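Sulfate adenylyltransferase (Allochromatium vinosum, PDB 4DNX) catalyses the reaction of ATP with sulfate to give adenosine 5'-phosphosulfate and diphosphate, the activating step of sulfur metabolism. Local coordinates at residues R201-R206 and D244-T249. Sequence-based numbering, arbitrary orientation.
Sequences RNPMHR and DAAIRT
Ile247 reaches from helix 240-254 to the backbone of segment 201-206 and meets Asn202, Pro203 and Met204 there. Its CG1 branch makes the contact. CG1 lies anti to the carbonyl carbon of Ile247 (chi1 -71°), and the chain runs on extended to CD1 (chi2 175°). The methyl CD1 of Ile247 comes 3.8 Å from Asn202 O, a van der Waals contact with a carbonyl whose hydrogen bond is made with Thr200 OG1. Further back, Ile247 CG1 packs against the peptide link, 4.3 Å from Pro203 CA and 4.2 Å from Met204 N. One residue earlier on the helix, Ala246 points its methyl at the proline ring, with Ala246 CB 4.0 Å from Pro203 CB. The contact is small and made by van der Waals packing, with no hydrogen bond between the segments.

The loop 201-205 follows strand 195-200 of the parallel Rossmann-like sheet and leads into helix 206-219. His205 opens the HxxH motif of ATP sulfurylases and stands as N-cap of that helix, consistent with a place in the nucleotide-binding region.

The backbone N of Met204 makes its closer contact with the isoleucine. Its CG and SD run alongside more loosely, with Met204 CG 4.6 Å from Ile247 CG1. Both Met204 and Ile247 also touch Ile226 of strand 223-230, which ties loop and helix to the sheet. Asn202 turns its side chain away from the helix. Its OD1 accepts from Ile238 N and its ND2 donates to Asp237 OD1, which fixes the amide. Arg243, just ahead of the helical segment, binds Arg201 O through NH1.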
ATOM      1  N   ARG A 201       8.669  -3.569 -16.297  1.00 18.63           N
ATOM      2  CA  ARG A 201       7.224  -3.819 -16.336  1.00 21.86           C
ATOM      3  C   ARG A 201       6.897  -5.274 -16.595  1.00 24.97           C
ATOM      4  O   ARG A 201       5.718  -5.666 -16.614  1.00 31.67           O
ATOM      5  CB  ARG A 201       6.464  -2.882 -17.304  1.00 29.04           C
ATOM      6  CG  ARG A 201       6.881  -2.948 -18.716  1.00 34.51           C
ATOM      7  CD  ARG A 201       6.102  -1.901 -19.543  1.00 42.20           C
ATOM      8  NE  ARG A 201       6.628  -1.819 -20.907  1.00 51.77           N
ATOM      9  CZ  ARG A 201       7.703  -1.115 -21.274  1.00 61.41           C
ATOM     10  NH1 ARG A 201       8.393  -0.405 -20.385  1.00 62.27           N
ATOM     11  NH2 ARG A 201       8.094  -1.114 -22.544  1.00 65.48           N
ATOM     12  N   ASN A 202       7.931  -6.082 -16.812  1.00 22.12           N
ATOM     13  CA  ASN A 202       7.702  -7.508 -16.948  1.00 21.19           C
ATOM     14  C   ASN A 202       8.541  -8.388 -15.994  1.00 19.63           C
ATOM     15  O   ASN A 202       9.362  -7.850 -15.230  1.00 17.59           O
ATOM     16  CB  ASN A 202       7.769  -7.929 -18.415  1.00 27.94           C
ATOM     17  CG  ASN A 202       6.458  -7.624 -19.132  1.00 30.56           C
ATOM     18  OD1 ASN A 202       5.337  -7.998 -18.662  1.00 29.58           O
ATOM     19  ND2 ASN A 202       6.567  -6.874 -20.204  1.00 30.60           N
ATOM     20  N   PRO A 203       8.280  -9.703 -15.982  1.00 18.82           N
ATOM     21  CA  PRO A 203       9.090 -10.618 -15.161  1.00 17.21           C
ATOM     22  C   PRO A 203      10.576 -10.481 -15.397  1.00 17.47           C
ATOM     23  O   PRO A 203      11.018 -10.166 -16.513  1.00 17.73           O
ATOM     24  CB  PRO A 203       8.610 -12.006 -15.573  1.00 19.35           C
ATOM     25  CG  PRO A 203       7.167 -11.763 -16.037  1.00 20.13           C
ATOM     26  CD  PRO A 203       7.289 -10.442 -16.786  1.00 19.92           C
ATOM     27  N   MET A 204      11.353 -10.718 -14.347  1.00 14.94           N
ATOM     28  CA  MET A 204      12.799 -10.577 -14.456  1.00 14.84           C
ATOM     29  C   MET A 204      13.406 -11.978 -14.563  1.00 15.52           C
ATOM     30  O   MET A 204      13.217 -12.811 -13.677  1.00 16.24           O
ATOM     31  CB  MET A 204      13.321  -9.852 -13.219  1.00 15.13           C
ATOM     32  CG  MET A 204      12.971  -8.353 -13.236  1.00 14.99           C
ATOM     33  SD  MET A 204      13.334  -7.646 -11.623  1.00 18.02           S
ATOM     34  CE  MET A 204      15.133  -7.829 -11.563  1.00 19.03           C
ATOM     35  N   HIS A 205      14.076 -12.247 -15.689  1.00 15.59           N
ATOM     36  CA  HIS A 205      14.836 -13.469 -15.838  1.00 15.84           C
ATOM     37  C   HIS A 205      16.273 -13.261 -15.380  1.00 16.42           C
ATOM     38  O   HIS A 205      16.587 -12.232 -14.737  1.00 15.30           O
ATOM     39  CB  HIS A 205      14.668 -13.997 -17.272  1.00 17.10           C
ATOM     40  CG  HIS A 205      13.267 -14.436 -17.510  1.00 18.32           C
ATOM     41  ND1 HIS A 205      12.751 -15.581 -16.945  1.00 19.75           N
ATOM     42  CD2 HIS A 205      12.231 -13.812 -18.121  1.00 18.95           C
ATOM     43  CE1 HIS A 205      11.470 -15.681 -17.253  1.00 20.50           C
ATOM     44  NE2 HIS A 205      11.136 -14.628 -17.982  1.00 19.62           N
ATOM     45  N   ARG A 206      17.113 -14.260 -15.597  1.00 16.96           N
ATOM     46  CA  ARG A 206      18.432 -14.241 -14.972  1.00 19.18           C
ATOM     47  C   ARG A 206      19.287 -13.057 -15.358  1.00 19.05           C
ATOM     48  O   ARG A 206      20.112 -12.599 -14.547  1.00 18.10           O
ATOM     49  CB  ARG A 206      19.165 -15.574 -15.169  1.00 21.84           C
ATOM     50  CG  ARG A 206      19.233 -16.277 -13.853  1.00 26.01           C
ATOM     51  CD  ARG A 206      20.084 -17.528 -13.919  1.00 27.98           C
ATOM     52  NE  ARG A 206      21.490 -17.171 -13.756  1.00 32.28           N
ATOM     53  CZ  ARG A 206      22.485 -18.055 -13.750  1.00 36.89           C
ATOM     54  NH1 ARG A 206      22.229 -19.345 -13.914  1.00 35.68           N
ATOM     55  NH2 ARG A 206      23.738 -17.646 -13.604  1.00 37.17           N
ATOM     56  N   ASP A 244       3.779 -10.426 -10.786  1.00 17.49           N
ATOM     57  CA  ASP A 244       4.127 -10.245  -9.367  1.00 19.70           C
ATOM     58  C   ASP A 244       4.650 -11.545  -8.775  1.00 17.39           C
ATOM     59  O   ASP A 244       5.677 -11.531  -8.088  1.00 18.35           O
ATOM     60  CB  ASP A 244       2.882  -9.812  -8.577  1.00 22.68           C
ATOM     61  CG  ASP A 244       2.504  -8.362  -8.819  1.00 31.19           C
ATOM     62  OD1 ASP A 244       3.214  -7.633  -9.559  1.00 28.88           O
ATOM     63  OD2 ASP A 244       1.464  -7.945  -8.232  1.00 38.00           O
ATOM     64  N   ALA A 245       3.950 -12.660  -9.022  1.00 15.94           N
ATOM     65  CA  ALA A 245       4.407 -13.963  -8.504  1.00 15.97           C
ATOM     66  C   ALA A 245       5.825 -14.288  -9.000  1.00 16.47           C
ATOM     67  O   ALA A 245       6.664 -14.783  -8.237  1.00 16.11           O
ATOM     68  CB  ALA A 245       3.467 -15.067  -8.928  1.00 16.91           C
ATOM     69  N   ALA A 246       6.090 -14.040 -10.293  1.00 15.49           N
ATOM     70  CA  ALA A 246       7.443 -14.309 -10.832  1.00 14.96           C
ATOM     71  C   ALA A 246       8.539 -13.472 -10.162  1.00 14.22           C
ATOM     72  O   ALA A 246       9.600 -14.001  -9.807  1.00 14.38           O
ATOM     73  CB  ALA A 246       7.468 -14.094 -12.379  1.00 14.98           C
ATOM     74  N   ILE A 247       8.277 -12.171  -9.966  1.00 13.51           N
ATOM     75  CA  ILE A 247       9.266 -11.254  -9.380  1.00 13.97           C
ATOM     76  C   ILE A 247       9.468 -11.607  -7.911  1.00 14.05           C
ATOM     77  O   ILE A 247      10.620 -11.640  -7.419  1.00 13.46           O
ATOM     78  CB  ILE A 247       8.875  -9.755  -9.578  1.00 14.95           C
ATOM     79  CG1 ILE A 247       9.056  -9.421 -11.076  1.00 16.06           C
ATOM     80  CG2 ILE A 247       9.796  -8.785  -8.726  1.00 17.23           C
ATOM     81  CD1 ILE A 247       8.617  -8.076 -11.469  1.00 21.32           C
ATOM     82  N   ARG A 248       8.358 -11.889  -7.216  1.00 14.11           N
ATOM     83  CA  ARG A 248       8.447 -12.190  -5.765  1.00 15.42           C
ATOM     84  C   ARG A 248       9.134 -13.513  -5.527  1.00 15.99           C
ATOM     85  O   ARG A 248       9.881 -13.664  -4.544  1.00 16.37           O
ATOM     86  CB  ARG A 248       7.083 -12.199  -5.106  1.00 16.96           C
ATOM     87  CG  ARG A 248       6.519 -10.794  -4.966  1.00 18.76           C
ATOM     88  CD  ARG A 248       5.185 -10.909  -4.243  1.00 23.47           C
ATOM     89  NE  ARG A 248       4.330  -9.716  -4.367  1.00 22.63           N
ATOM     90  CZ  ARG A 248       4.506  -8.577  -3.696  1.00 28.31           C
ATOM     91  NH1 ARG A 248       5.541  -8.415  -2.872  1.00 27.74           N
ATOM     92  NH2 ARG A 248       3.630  -7.586  -3.849  1.00 28.62           N
ATOM     93  N   THR A 249       8.908 -14.473  -6.430  1.00 14.64           N
ATOM     94  CA  THR A 249       9.574 -15.781  -6.290  1.00 17.00           C
ATOM     95  C   THR A 249      11.089 -15.657  -6.501  1.00 16.56           C
ATOM     96  O   THR A 249      11.873 -16.311  -5.798  1.00 16.97           O
ATOM     97  CB  THR A 249       8.961 -16.823  -7.252  1.00 18.17           C
ATOM     98  OG1 THR A 249       7.581 -16.977  -6.935  1.00 20.98           O
ATOM     99  CG2 THR A 249       9.635 -18.201  -7.092  1.00 19.50           C
TER